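Local coordinates for protein urocanate hydratase (PDB 7NED) that catalyses the hydration of thiourocanate with NAD+ as cofactor, probably as one step of bacterial ergothioneine breakdown, at residues A[91-96]-A[125-130]; A[121-126]-A[431-436]; A[474-479]-A[492-497]; A[48-53]-A[72-77]; A[5-10]-A[25-30]. All blocks are in the same frame, centred on the assembly; numbering follows the deposited sequence.

Contact 1. Residues A[91-96]-A[125-130]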
# COMPACT_ATOMS: atom_id res chain seq x y z
N ILE A 91 -11.55 -12.82 2.69
CA ILE A 91 -10.91 -11.87 3.59
C ILE A 91 -9.96 -11.00 2.78
O ILE A 91 -9.16 -11.52 1.99
CB ILE A 91 -10.12 -12.59 4.71
CG1 ILE A 91 -11.10 -13.29 5.65
CG2 ILE A 91 -9.31 -11.58 5.51
CD1 ILE A 91 -10.37 -14.18 6.67
N VAL A 92 -10.04 -9.68 2.97
CA VAL A 92 -8.94 -8.81 2.59
C VAL A 92 -8.44 -8.17 3.87
O VAL A 92 -9.25 -7.77 4.72
CB VAL A 92 -9.32 -7.72 1.55
CG1 VAL A 92 -9.83 -8.40 0.26
CG2 VAL A 92 -10.35 -6.76 2.12
N MET A 93 -7.13 -8.10 4.03
CA MET A 93 -6.57 -7.51 5.24
C MET A 93 -5.35 -6.66 4.90
O MET A 93 -4.64 -6.91 3.92
CB MET A 93 -6.19 -8.62 6.24
CG MET A 93 -5.49 -9.80 5.64
SD MET A 93 -4.60 -10.69 6.97
CE MET A 93 -6.02 -11.56 7.57
N ALA A 94 -5.10 -5.67 5.75
CA ALA A 94 -3.94 -4.79 5.57
C ALA A 94 -3.39 -4.54 6.95
O ALA A 94 -4.12 -4.04 7.82
CB ALA A 94 -4.32 -3.48 4.85
N ASN A 95 -2.14 -4.96 7.20
CA ASN A 95 -1.58 -5.00 8.55
C ASN A 95 -0.30 -4.17 8.64
O ASN A 95 0.66 -4.40 7.90
CB ASN A 95 -1.34 -6.45 8.98
CG ASN A 95 -2.62 -7.27 8.99
OD1 ASN A 95 -3.61 -6.86 9.60
ND2 ASN A 95 -2.63 -8.39 8.28
N CYS A 96 -0.34 -3.20 9.53
CA CYS A 96 0.78 -2.45 10.06
C CYS A 96 1.34 -1.52 8.93
O CYS A 96 2.54 -1.31 8.78
CB CYS A 96 1.81 -3.44 10.64
SG CYS A 96 3.15 -2.62 11.52
N ALA A 125 -0.04 -12.56 10.50
CA ALA A 125 -1.39 -12.02 10.58
C ALA A 125 -2.27 -12.46 9.43
O ALA A 125 -3.50 -12.28 9.50
CB ALA A 125 -1.36 -10.50 10.63
N ALA A 126 -1.69 -13.03 8.37
CA ALA A 126 -2.47 -13.60 7.29
C ALA A 126 -2.63 -15.12 7.43
O ALA A 126 -3.30 -15.73 6.60
CB ALA A 126 -1.84 -13.26 5.94
N TRP A 127 -2.01 -15.72 8.45
CA TRP A 127 -2.28 -17.08 8.93
C TRP A 127 -1.67 -18.01 7.88
O TRP A 127 -2.25 -19.05 7.53
CB TRP A 127 -3.78 -17.30 8.99
CG TRP A 127 -4.44 -16.33 9.93
CD1 TRP A 127 -3.85 -15.48 10.84
CD2 TRP A 127 -5.73 -15.79 9.66
NE1 TRP A 127 -4.79 -14.53 11.27
CE2 TRP A 127 -5.94 -14.71 10.55
CE3 TRP A 127 -6.75 -16.14 8.77
CZ2 TRP A 127 -7.14 -14.00 10.59
CZ3 TRP A 127 -7.96 -15.44 8.83
CH2 TRP A 127 -8.14 -14.38 9.72
N GLN A 128 -0.51 -17.65 7.34
CA GLN A 128 0.07 -18.43 6.24
C GLN A 128 1.34 -19.17 6.66
O GLN A 128 1.98 -19.83 5.82
CB GLN A 128 0.33 -17.51 5.02
CG GLN A 128 -0.98 -16.95 4.49
CD GLN A 128 -0.85 -15.72 3.56
OE1 GLN A 128 0.11 -14.93 3.62
NE2 GLN A 128 -1.88 -15.53 2.73
N TYR A 129 1.69 -19.07 7.93
CA TYR A 129 2.85 -19.71 8.51
C TYR A 129 2.54 -21.17 8.70
O TYR A 129 1.41 -21.52 9.08
CB TYR A 129 3.13 -19.02 9.84
CG TYR A 129 4.31 -19.49 10.61
CD1 TYR A 129 5.59 -19.08 10.28
CD2 TYR A 129 4.14 -20.29 11.73
CE1 TYR A 129 6.68 -19.50 11.03
CE2 TYR A 129 5.23 -20.72 12.48
CZ TYR A 129 6.50 -20.31 12.11
OH TYR A 129 7.60 -20.72 12.81
N ILE A 130 3.49 -22.04 8.34
CA ILE A 130 3.27 -23.47 8.49
C ILE A 130 4.21 -24.10 9.49
O ILE A 130 4.24 -25.32 9.60
CB ILE A 130 3.35 -24.21 7.15
CG1 ILE A 130 4.78 -24.11 6.52
CG2 ILE A 130 2.22 -23.69 6.22
CD1 ILE A 130 5.02 -25.05 5.38
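The sulphur of M93 lies in a polar setting: A125 O stands 3.2 Å from SD, and N95 ND2, two residues along the same strand, sends it a weak hydrogen bond of 3.3 Å. The carbonyl does double duty, since A125 O also lies above one face of the W127 indole, near its rim. M93 CE comes over that same face, 4.2 Å from the centroid of the six-membered ring and only 17° off the ring normal, a clear CH-pi contact. CG is set between the backbone N and the carbonyl carbon (chi1 44°), and the bend at chi3 (80°) turns CE onto the ring. I91 adds its tip, CD1 meeting W127 CZ3 obliquely at 3.5 Å, while N95 ND2 rests 3.4 Å from A125 CB. An alanine in place of M93 would probably leave one face of the indole without its methyl cover and N95 ND2 without its weak sulphur acceptor. The outer anchors are polar: W127 NE1 is bound by A48 O, and N95 OD1 makes a weak bond to G76 N. The loop 125-130, whose Y129 lines the urocanate pocket, is thus held to strand 91-95 by apolar and CH-pi packing; the weak N95-M93 bond acts within the strand, on the sulphur, and the indole N-H is spent on a third segment.

Contact 2. Residues A[121-126]-A[431-436]. With URO ((2E)-3-(1H-imidazol-4-yl)acrylic acid), chain B.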
# COMPACT_ATOMS: atom_id res chain seq x y z
N GLY A 121 4.14 -9.66 10.85
CA GLY A 121 5.16 -10.42 10.17
C GLY A 121 4.91 -10.42 8.67
O GLY A 121 4.34 -9.47 8.10
N LEU A 122 5.39 -11.48 8.01
CA LEU A 122 4.92 -11.73 6.66
C LEU A 122 3.72 -12.65 6.68
O LEU A 122 2.64 -12.28 6.19
CB LEU A 122 6.05 -12.33 5.79
CG LEU A 122 7.31 -11.48 5.69
CD1 LEU A 122 8.31 -12.03 4.68
CD2 LEU A 122 6.92 -10.05 5.35
N THR A 123 3.84 -13.80 7.34
CA THR A 123 2.77 -14.79 7.26
C THR A 123 1.99 -14.95 8.57
O THR A 123 1.13 -15.83 8.63
CB THR A 123 3.34 -16.13 6.84
OG1 THR A 123 4.37 -16.47 7.77
CG2 THR A 123 3.90 -16.06 5.42
N ALA A 124 2.27 -14.15 9.60
CA ALA A 124 1.58 -14.35 10.88
C ALA A 124 0.14 -13.85 10.82
O ALA A 124 -0.81 -14.60 11.06
CB ALA A 124 2.33 -13.64 12.02
N ALA A 125 -0.04 -12.56 10.50
CA ALA A 125 -1.39 -12.02 10.58
C ALA A 125 -2.27 -12.46 9.43
O ALA A 125 -3.50 -12.28 9.50
CB ALA A 125 -1.36 -10.50 10.63
N ALA A 126 -1.69 -13.03 8.37
CA ALA A 126 -2.47 -13.60 7.29
C ALA A 126 -2.63 -15.12 7.43
O ALA A 126 -3.30 -15.73 6.60
CB ALA A 126 -1.84 -13.26 5.94
N SER A 431 -0.53 -21.51 -0.16
CA SER A 431 -0.14 -20.12 0.09
C SER A 431 1.35 -20.02 -0.22
O SER A 431 1.89 -20.79 -1.02
CB SER A 431 -0.51 -19.69 1.52
OG SER A 431 -0.21 -18.30 1.74
N ARG A 432 2.00 -19.03 0.38
CA ARG A 432 3.42 -18.87 0.15
C ARG A 432 3.92 -17.86 1.16
O ARG A 432 3.14 -17.13 1.78
CB ARG A 432 3.72 -18.42 -1.28
CG ARG A 432 2.88 -17.13 -1.68
CD ARG A 432 3.50 -16.31 -2.85
NE ARG A 432 2.59 -15.24 -3.28
CZ ARG A 432 2.44 -14.08 -2.62
NH1 ARG A 432 3.13 -13.85 -1.52
NH2 ARG A 432 1.58 -13.14 -3.08
N ASP A 433 5.23 -17.82 1.32
CA ASP A 433 5.81 -16.69 2.02
C ASP A 433 5.59 -15.43 1.18
O ASP A 433 5.29 -15.51 -0.01
CB ASP A 433 7.30 -16.92 2.27
CG ASP A 433 7.88 -15.95 3.31
OD1 ASP A 433 7.10 -15.19 3.95
OD2 ASP A 433 9.10 -15.96 3.50
N HIS A 434 5.81 -14.27 1.79
CA HIS A 434 5.76 -13.04 0.99
C HIS A 434 7.06 -12.77 0.28
O HIS A 434 7.12 -11.88 -0.58
CB HIS A 434 5.42 -11.82 1.84
CG HIS A 434 4.08 -11.90 2.51
ND1 HIS A 434 3.47 -10.80 3.06
CD2 HIS A 434 3.25 -12.95 2.73
CE1 HIS A 434 2.30 -11.16 3.57
NE2 HIS A 434 2.14 -12.46 3.38
N LEU A 435 8.11 -13.54 0.62
CA LEU A 435 9.41 -13.44 -0.05
C LEU A 435 9.25 -14.11 -1.41
O LEU A 435 9.56 -15.28 -1.61
CB LEU A 435 10.50 -14.12 0.79
CG LEU A 435 11.95 -13.87 0.33
CD1 LEU A 435 12.47 -12.50 0.80
CD2 LEU A 435 12.84 -15.06 0.78
N ASP A 436 8.64 -13.40 -2.35
CA ASP A 436 8.28 -13.95 -3.65
C ASP A 436 8.30 -12.79 -4.65
O ASP A 436 8.10 -11.67 -4.28
CB ASP A 436 6.91 -14.62 -3.56
CG ASP A 436 6.57 -15.59 -4.73
OD1 ASP A 436 7.39 -16.34 -5.14
OD2 ASP A 436 5.45 -15.62 -5.17
OAA URO B . 7.75 -18.78 5.88
CAI URO B . 7.08 -17.99 6.67
OAB URO B . 6.04 -18.26 7.12
CAC URO B . 7.63 -16.66 7.00
CAD URO B . 8.78 -16.29 6.50
CAJ URO B . 9.15 -14.99 6.92
CAF URO B . 10.38 -14.40 6.85
NAH URO B . 10.38 -13.21 7.52
CAE URO B . 9.16 -13.08 7.99
NAG URO B . 8.38 -14.13 7.65
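The loop at L122 and T123 runs close by residues 431-436 of the broken strand 428-441, with CA atoms 5.9 Å apart for L122 and H434 and 6.3 Å for T123 and D433. L122 lays CB over one face of the H434 imidazole, 4.1 Å from its centroid and 21° off the normal. That ring is held through both nitrogens by other residues, ND1 by S491 and NE2 by Q128. D433 OD1 takes the backbone N-H of H434 at 2.7 Å, from above the carboxylate plane, and meets the carbons L122 CD1 and T123 CG2. Urocanate packs against L122, T123 and D433. T123 puts OG1 between its backbone N and carbonyl carbon (chi1 56°), and from there OG1 donates to carboxylate oxygen OAB at 2.5 Å. D433 OD2 comes within 3.0 Å of the propenoate carbon CAD, and L122 CG lies 3.4 Å from ring carbon CAE. R352 binds the ligand as well. Two distant parts of the chain therefore grip the bound urocanate, probably much as thiourocanate would be held: a hydroxyl fixes its acid end, a leucine packs against its imidazole, and a carboxylate, steadied by a backbone N-H, faces its side-chain double bond.

Contact 3. Residues A[474-479]-A[492-497]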
# COMPACT_ATOMS: atom_id res chain seq x y z
N ASP A 474 -8.77 -16.46 -2.12
CA ASP A 474 -9.62 -16.58 -0.93
C ASP A 474 -9.24 -15.59 0.14
O ASP A 474 -10.10 -15.08 0.85
CB ASP A 474 -9.53 -18.02 -0.35
CG ASP A 474 -10.25 -19.03 -1.24
OD1 ASP A 474 -9.55 -19.73 -2.01
OD2 ASP A 474 -11.51 -19.06 -1.24
N LEU A 475 -7.95 -15.30 0.26
CA LEU A 475 -7.49 -14.30 1.21
C LEU A 475 -6.34 -13.52 0.59
O LEU A 475 -5.42 -14.11 0.03
CB LEU A 475 -7.02 -14.96 2.53
CG LEU A 475 -6.53 -14.06 3.68
CD1 LEU A 475 -6.76 -14.71 5.06
CD2 LEU A 475 -5.07 -13.68 3.53
N VAL A 476 -6.39 -12.19 0.72
CA VAL A 476 -5.32 -11.34 0.21
C VAL A 476 -4.92 -10.37 1.32
O VAL A 476 -5.78 -9.87 2.06
CB VAL A 476 -5.78 -10.57 -1.06
CG1 VAL A 476 -4.68 -9.66 -1.58
CG2 VAL A 476 -6.20 -11.56 -2.11
N THR A 477 -3.64 -10.10 1.43
CA THR A 477 -3.14 -9.24 2.49
C THR A 477 -2.04 -8.33 1.95
O THR A 477 -1.29 -8.70 1.06
CB THR A 477 -2.61 -10.07 3.67
OG1 THR A 477 -2.30 -9.20 4.76
CG2 THR A 477 -1.33 -10.88 3.29
N ILE A 478 -1.96 -7.12 2.52
CA ILE A 478 -0.82 -6.22 2.35
C ILE A 478 -0.26 -5.90 3.73
O ILE A 478 -0.99 -5.41 4.61
CB ILE A 478 -1.22 -4.93 1.64
CG1 ILE A 478 -1.77 -5.25 0.26
CG2 ILE A 478 0.00 -4.03 1.54
CD1 ILE A 478 -2.45 -4.03 -0.45
N HIS A 479 1.03 -6.15 3.92
CA HIS A 479 1.70 -5.88 5.20
C HIS A 479 2.79 -4.85 4.99
O HIS A 479 3.38 -4.79 3.91
CB HIS A 479 2.37 -7.14 5.77
CG HIS A 479 1.41 -8.20 6.21
ND1 HIS A 479 1.81 -9.32 6.89
CD2 HIS A 479 0.07 -8.30 6.06
CE1 HIS A 479 0.75 -10.07 7.15
NE2 HIS A 479 -0.32 -9.47 6.66
N ALA A 492 2.92 -8.50 0.13
CA ALA A 492 1.56 -8.97 -0.14
C ALA A 492 1.54 -10.49 -0.10
O ALA A 492 2.51 -11.14 -0.51
CB ALA A 492 1.03 -8.46 -1.50
N GLY A 493 0.45 -11.06 0.41
CA GLY A 493 0.31 -12.50 0.49
C GLY A 493 -1.03 -12.92 -0.09
O GLY A 493 -1.88 -12.08 -0.38
N VAL A 494 -1.20 -14.22 -0.26
CA VAL A 494 -2.39 -14.75 -0.91
C VAL A 494 -2.63 -16.17 -0.40
O VAL A 494 -1.68 -16.93 -0.19
CB VAL A 494 -2.25 -14.71 -2.45
CG1 VAL A 494 -1.11 -15.69 -2.92
CG2 VAL A 494 -3.58 -15.05 -3.12
N THR A 495 -3.88 -16.52 -0.15
CA THR A 495 -4.23 -17.90 0.23
C THR A 495 -5.33 -18.37 -0.71
O THR A 495 -6.24 -17.59 -1.06
CB THR A 495 -4.73 -17.99 1.68
OG1 THR A 495 -3.68 -17.57 2.55
CG2 THR A 495 -5.14 -19.39 2.02
N LEU A 496 -5.22 -19.62 -1.14
CA LEU A 496 -6.20 -20.30 -1.98
C LEU A 496 -6.65 -21.56 -1.27
O LEU A 496 -5.85 -22.20 -0.58
CB LEU A 496 -5.63 -20.68 -3.34
CG LEU A 496 -5.35 -19.45 -4.22
CD1 LEU A 496 -4.34 -19.85 -5.30
CD2 LEU A 496 -6.66 -18.95 -4.87
N VAL A 497 -7.93 -21.90 -1.44
CA VAL A 497 -8.47 -23.13 -0.85
C VAL A 497 -8.83 -24.04 -2.01
O VAL A 497 -9.70 -23.70 -2.83
CB VAL A 497 -9.69 -22.87 0.04
CG1 VAL A 497 -10.18 -24.22 0.65
CG2 VAL A 497 -9.35 -21.85 1.11
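L475 and T495 form a hydrogen-bonded antiparallel pair, and beside them the register slips by one residue: D474 and L475 both face T495 in a classic beta bulge. T495 O accepts twice, from D474 N at 3.0 Å, nearly along the C=O axis, and from L475 N at 3.1 Å. D474 then reaches past the bulge, where its OD1 takes the backbone N-H of V497 at 2.8 Å from above the carboxylate plane, with V497 CB and CG2 packed against it. Farther along, T477 and G493 pair through two backbone bonds. Here packing is close, because G493 has no side chain and T477 CG2, set between its own backbone N and carbonyl carbon, settles 3.4 Å from G493 N.

L475, T477 and T495 share one face of the hairpin; the other, with V476, I478, A492 and V494, is looser within the pair. V476 and V494 side chains meet only at their CG2 atoms, 4.5 Å apart, and I478 and A492 approach through their CA atoms. This side is not left to solvent: helix 459-469 lies over it, and M466 and L462 of the second subunit pack on V476 and I478. At the bulge, D474 is also bridged by R507 at OD1 and R18 at OD2, so its carboxylate probably stays ionised despite burial. One buried acid thereby satisfies a displaced backbone N-H and ties two arginines to the start of the hairpin.

Contact 4. Residues A[48-53]-A[72-77]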
# COMPACT_ATOMS: atom_id res chain seq x y z
N ALA A 48 -0.78 -12.95 15.14
CA ALA A 48 -1.86 -13.47 14.32
C ALA A 48 -3.09 -12.59 14.34
O ALA A 48 -3.95 -12.74 13.47
CB ALA A 48 -2.25 -14.87 14.81
N ALA A 49 -3.25 -11.75 15.37
CA ALA A 49 -4.41 -10.86 15.49
C ALA A 49 -4.01 -9.75 16.43
O ALA A 49 -2.99 -9.84 17.10
CB ALA A 49 -5.66 -11.55 16.03
N ARG A 50 -4.82 -8.70 16.50
CA ARG A 50 -4.36 -7.57 17.29
C ARG A 50 -4.41 -7.88 18.78
O ARG A 50 -3.57 -7.40 19.54
CB ARG A 50 -5.17 -6.31 16.99
CG ARG A 50 -4.51 -5.10 17.62
CD ARG A 50 -5.27 -3.84 17.36
NE ARG A 50 -5.55 -3.61 15.92
CZ ARG A 50 -6.19 -2.54 15.47
NH1 ARG A 50 -6.61 -1.62 16.33
NH2 ARG A 50 -6.45 -2.41 14.17
N ASN A 51 -5.37 -8.68 19.20
CA ASN A 51 -5.59 -8.95 20.62
C ASN A 51 -6.62 -10.06 20.68
O ASN A 51 -7.16 -10.50 19.66
CB ASN A 51 -6.04 -7.69 21.36
CG ASN A 51 -7.14 -6.96 20.61
OD1 ASN A 51 -8.14 -7.57 20.23
ND2 ASN A 51 -6.96 -5.66 20.38
N TRP A 52 -6.87 -10.56 21.91
CA TRP A 52 -7.74 -11.71 22.04
C TRP A 52 -9.18 -11.37 21.68
O TRP A 52 -9.84 -12.16 20.99
CB TRP A 52 -7.65 -12.33 23.44
CG TRP A 52 -6.38 -13.08 23.60
CD1 TRP A 52 -5.31 -12.73 24.36
CD2 TRP A 52 -6.02 -14.31 22.95
NE1 TRP A 52 -4.31 -13.65 24.23
CE2 TRP A 52 -4.72 -14.65 23.39
CE3 TRP A 52 -6.68 -15.16 22.05
CZ2 TRP A 52 -4.05 -15.78 22.94
CZ3 TRP A 52 -6.02 -16.31 21.62
CH2 TRP A 52 -4.72 -16.61 22.08
N PRO A 53 -9.68 -10.21 22.08
CA PRO A 53 -11.00 -9.78 21.56
C PRO A 53 -11.07 -9.84 20.04
O PRO A 53 -12.06 -10.35 19.49
CB PRO A 53 -11.13 -8.36 22.09
CG PRO A 53 -10.27 -8.31 23.29
CD PRO A 53 -9.11 -9.24 23.03
N VAL A 72 -13.31 -7.72 6.35
CA VAL A 72 -12.20 -6.78 6.30
C VAL A 72 -11.47 -6.81 7.63
O VAL A 72 -12.08 -6.59 8.68
CB VAL A 72 -12.69 -5.36 5.99
CG1 VAL A 72 -11.61 -4.38 6.33
CG2 VAL A 72 -13.11 -5.28 4.50
N ILE A 73 -10.17 -7.08 7.59
CA ILE A 73 -9.34 -7.08 8.80
C ILE A 73 -8.30 -5.96 8.65
O ILE A 73 -7.65 -5.82 7.60
CB ILE A 73 -8.69 -8.46 9.04
CG1 ILE A 73 -9.76 -9.44 9.54
CG2 ILE A 73 -7.51 -8.37 10.06
CD1 ILE A 73 -9.30 -10.91 9.46
N GLN A 74 -8.12 -5.19 9.72
CA GLN A 74 -7.23 -4.02 9.71
C GLN A 74 -6.26 -4.15 10.87
O GLN A 74 -6.68 -4.15 12.04
CB GLN A 74 -8.06 -2.72 9.80
CG GLN A 74 -7.27 -1.42 9.81
CD GLN A 74 -7.01 -0.89 11.22
OE1 GLN A 74 -7.86 -1.00 12.10
NE2 GLN A 74 -5.83 -0.30 11.42
N SER A 75 -4.96 -4.14 10.56
CA SER A 75 -3.92 -4.52 11.52
C SER A 75 -4.44 -5.51 12.57
O SER A 75 -4.40 -5.25 13.78
CB SER A 75 -3.35 -3.25 12.15
OG SER A 75 -2.56 -2.57 11.18
N GLY A 76 -4.97 -6.64 12.11
CA GLY A 76 -5.31 -7.74 12.97
C GLY A 76 -6.64 -7.61 13.68
O GLY A 76 -6.94 -8.45 14.54
N LYS A 77 -7.45 -6.61 13.32
CA LYS A 77 -8.73 -6.43 13.98
C LYS A 77 -9.85 -6.54 12.94
O LYS A 77 -9.78 -5.88 11.89
CB LYS A 77 -8.76 -5.05 14.67
CG LYS A 77 -10.04 -4.72 15.48
CD LYS A 77 -9.97 -3.22 15.79
CE LYS A 77 -11.28 -2.62 16.17
NZ LYS A 77 -10.98 -1.25 16.68
O HOH W 1 -8.31 0.19 14.55
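R50 delivers four donor bonds to the turn across from it. Its NE points at S75 O, 2.9 Å away and nearly straight at 166°, with the oxygen close to the guanidinium plane. NH2 divides its hydrogens within Q74, one bond going to the backbone O at 2.8 Å and another to side-chain OE1 at 2.9 Å. The amide plane of Q74 stands almost perpendicular to the guanidinium, 83° apart. Nearer the main chain, R50 N donates to G76 O at 2.9 Å. One flat side of the guanidinium carries K77 CB, 3.5 Å from NH2.

Several groups hold this first shell in place. The bend at R50 chi3 (-53°) swings NE in toward the turn, and a water bridges R50 NH1 to Q74 OE1. G115 O takes a further bond from NH1. Residues Q74 to K77 form a type I' turn, in which K77 N and R50 NH2 reach Q74 O from opposite faces of its plane. R50 NH1 and K77 NZ lie 4.4 Å apart, a repulsion probably eased by D525 of the second subunit, which pairs with K77. D459 of that subunit binds Q74 NE2 and S75 OG.

The turn joins strands 69-74 and 77-83 at the edge of the mixed sheet, while R50 precedes N51, the N-cap of helix 52-64; the contact thus pins the start of that helix to the hairpin.

Contact 5. Residues A[5-10]-A[25-30]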
# COMPACT_ATOMS: atom_id res chain seq x y z
N THR A 5 -5.30 -25.35 19.17
CA THR A 5 -4.87 -26.20 18.07
C THR A 5 -5.89 -26.12 16.95
O THR A 5 -7.07 -25.82 17.19
CB THR A 5 -4.71 -27.68 18.50
OG1 THR A 5 -5.97 -28.13 19.04
CG2 THR A 5 -3.60 -27.83 19.53
N ALA A 6 -5.43 -26.36 15.73
CA ALA A 6 -6.35 -26.41 14.61
C ALA A 6 -7.27 -27.62 14.73
O ALA A 6 -6.84 -28.73 15.08
CB ALA A 6 -5.58 -26.49 13.28
N ALA A 7 -8.54 -27.40 14.39
CA ALA A 7 -9.47 -28.51 14.24
C ALA A 7 -8.92 -29.50 13.22
O ALA A 7 -8.42 -29.13 12.16
CB ALA A 7 -10.85 -27.99 13.80
N ARG A 8 -9.01 -30.78 13.56
CA ARG A 8 -8.70 -31.89 12.66
C ARG A 8 -9.99 -32.55 12.22
O ARG A 8 -11.00 -32.48 12.94
CB ARG A 8 -7.86 -32.96 13.36
CG ARG A 8 -6.39 -32.85 13.12
CD ARG A 8 -5.89 -31.59 13.68
NE ARG A 8 -4.43 -31.63 13.77
CZ ARG A 8 -3.69 -30.66 14.28
NH1 ARG A 8 -4.28 -29.57 14.75
NH2 ARG A 8 -2.37 -30.80 14.37
N GLY A 9 -9.93 -33.23 11.08
CA GLY A 9 -11.06 -34.00 10.60
C GLY A 9 -11.93 -33.21 9.64
O GLY A 9 -11.56 -32.17 9.09
N LEU A 10 -13.15 -33.72 9.45
CA LEU A 10 -13.99 -33.26 8.36
C LEU A 10 -15.27 -32.61 8.83
O LEU A 10 -16.17 -32.38 8.01
CB LEU A 10 -14.30 -34.42 7.42
CG LEU A 10 -13.05 -35.07 6.84
CD1 LEU A 10 -13.44 -36.26 5.99
CD2 LEU A 10 -12.20 -34.07 6.01
N MET A 25 -6.43 -22.30 9.35
CA MET A 25 -5.10 -21.72 9.19
C MET A 25 -4.79 -20.75 10.32
O MET A 25 -3.65 -20.66 10.81
CB MET A 25 -5.02 -21.04 7.82
CG MET A 25 -4.97 -22.04 6.71
SD MET A 25 -4.80 -21.18 5.18
CE MET A 25 -3.00 -20.95 5.02
N LEU A 26 -5.79 -19.98 10.74
CA LEU A 26 -5.62 -19.13 11.91
C LEU A 26 -5.24 -19.97 13.14
O LEU A 26 -4.27 -19.68 13.85
CB LEU A 26 -6.89 -18.31 12.17
CG LEU A 26 -7.00 -17.59 13.50
CD1 LEU A 26 -5.83 -16.62 13.74
CD2 LEU A 26 -8.33 -16.85 13.62
N GLU A 27 -6.00 -21.04 13.39
CA GLU A 27 -5.68 -21.90 14.51
C GLU A 27 -4.29 -22.47 14.36
O GLU A 27 -3.53 -22.58 15.34
CB GLU A 27 -6.71 -23.01 14.60
CG GLU A 27 -8.08 -22.50 14.98
CD GLU A 27 -9.15 -23.55 14.84
OE1 GLU A 27 -9.06 -24.42 13.97
OE2 GLU A 27 -10.09 -23.51 15.65
N ASN A 28 -3.93 -22.84 13.13
CA ASN A 28 -2.67 -23.52 12.86
C ASN A 28 -1.46 -22.62 13.10
O ASN A 28 -0.42 -23.09 13.58
CB ASN A 28 -2.66 -24.05 11.42
CG ASN A 28 -1.47 -24.95 11.14
OD1 ASN A 28 -1.20 -25.89 11.91
ND2 ASN A 28 -0.75 -24.69 10.03
N VAL A 29 -1.54 -21.32 12.76
CA VAL A 29 -0.38 -20.47 13.05
C VAL A 29 -0.25 -20.27 14.55
O VAL A 29 0.86 -20.04 15.05
CB VAL A 29 -0.41 -19.12 12.30
CG1 VAL A 29 -0.54 -19.31 10.79
CG2 VAL A 29 -1.51 -18.20 12.83
N LEU A 30 -1.36 -20.30 15.29
CA LEU A 30 -1.25 -20.20 16.75
C LEU A 30 -0.72 -21.51 17.33
O LEU A 30 0.14 -21.51 18.22
CB LEU A 30 -2.61 -19.81 17.36
CG LEU A 30 -3.05 -18.36 17.09
CD1 LEU A 30 -4.51 -18.11 17.51
CD2 LEU A 30 -2.15 -17.37 17.78
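A7 and E27 supply the polar link: A7 N donates to E27 OE1 at 3.1 Å with an N-H...O angle of 167°, meeting the oxygen from above the carboxylate plane. E27 has CG anti to its carbonyl carbon (chi1 -67°) and stays extended beyond it, and the acid end lies beside the peptide between A6 and A7. OE2 forms a salt bridge with R13, so each oxygen has its own partner.

Van der Waals contact gathers on A6. Its CA touches E27 CB at 3.4 Å, and the two CB atoms lie 3.9 Å apart. A6 CB also reaches the next residue of the helix, standing 4.0 Å from N28 N. T5 adds its carbonyl, with T5 O 3.8 Å from E27 CB.

A third group of bonds braces the loop. R8 curls back so that NH1 donates to A6 O at 2.7 Å, the oxygen lying in the guanidinium plane. The same NH1 is bridged to E31, whose OE1 also receives A6 N. An alanine in place of E27 would still touch A6 through CB, but A7 N would probably lose its acceptor and R13 its opposite charge.

The N-terminal loop thus runs across helix 17-31, binding R24 through G9 O. N28 OD1 of that helix accepts from L396 N, and A6 and R8 pack on L396 as well. L26 and L30 turn to helix 52-64, so helix 17-31 lies between the N-terminal loop and helix 52-64.

In the fold
From the N terminus, contact 5 comes first, folding the leading loop back on helix 17-31. Contact 4 follows in series, closing the passage through helix 52-64 to the edge hairpin of the mixed sheet. Contact 1 then joins strand 91-95 to the loop 125-130. Contact 2 opens at 121-126, before contact 1 has closed, so the two overlap and share A125 and A126; its far segment, 431-436, belongs to the C-terminal domain, about 300 residues on. Contact 3 closes last, a short hairpin of that same domain. Strands of contacts 4, 1, 3 and 2 belong to one mixed sheet, which unites strands of the N- and C-terminal domains, with contact 2 lining the urocanate pocket.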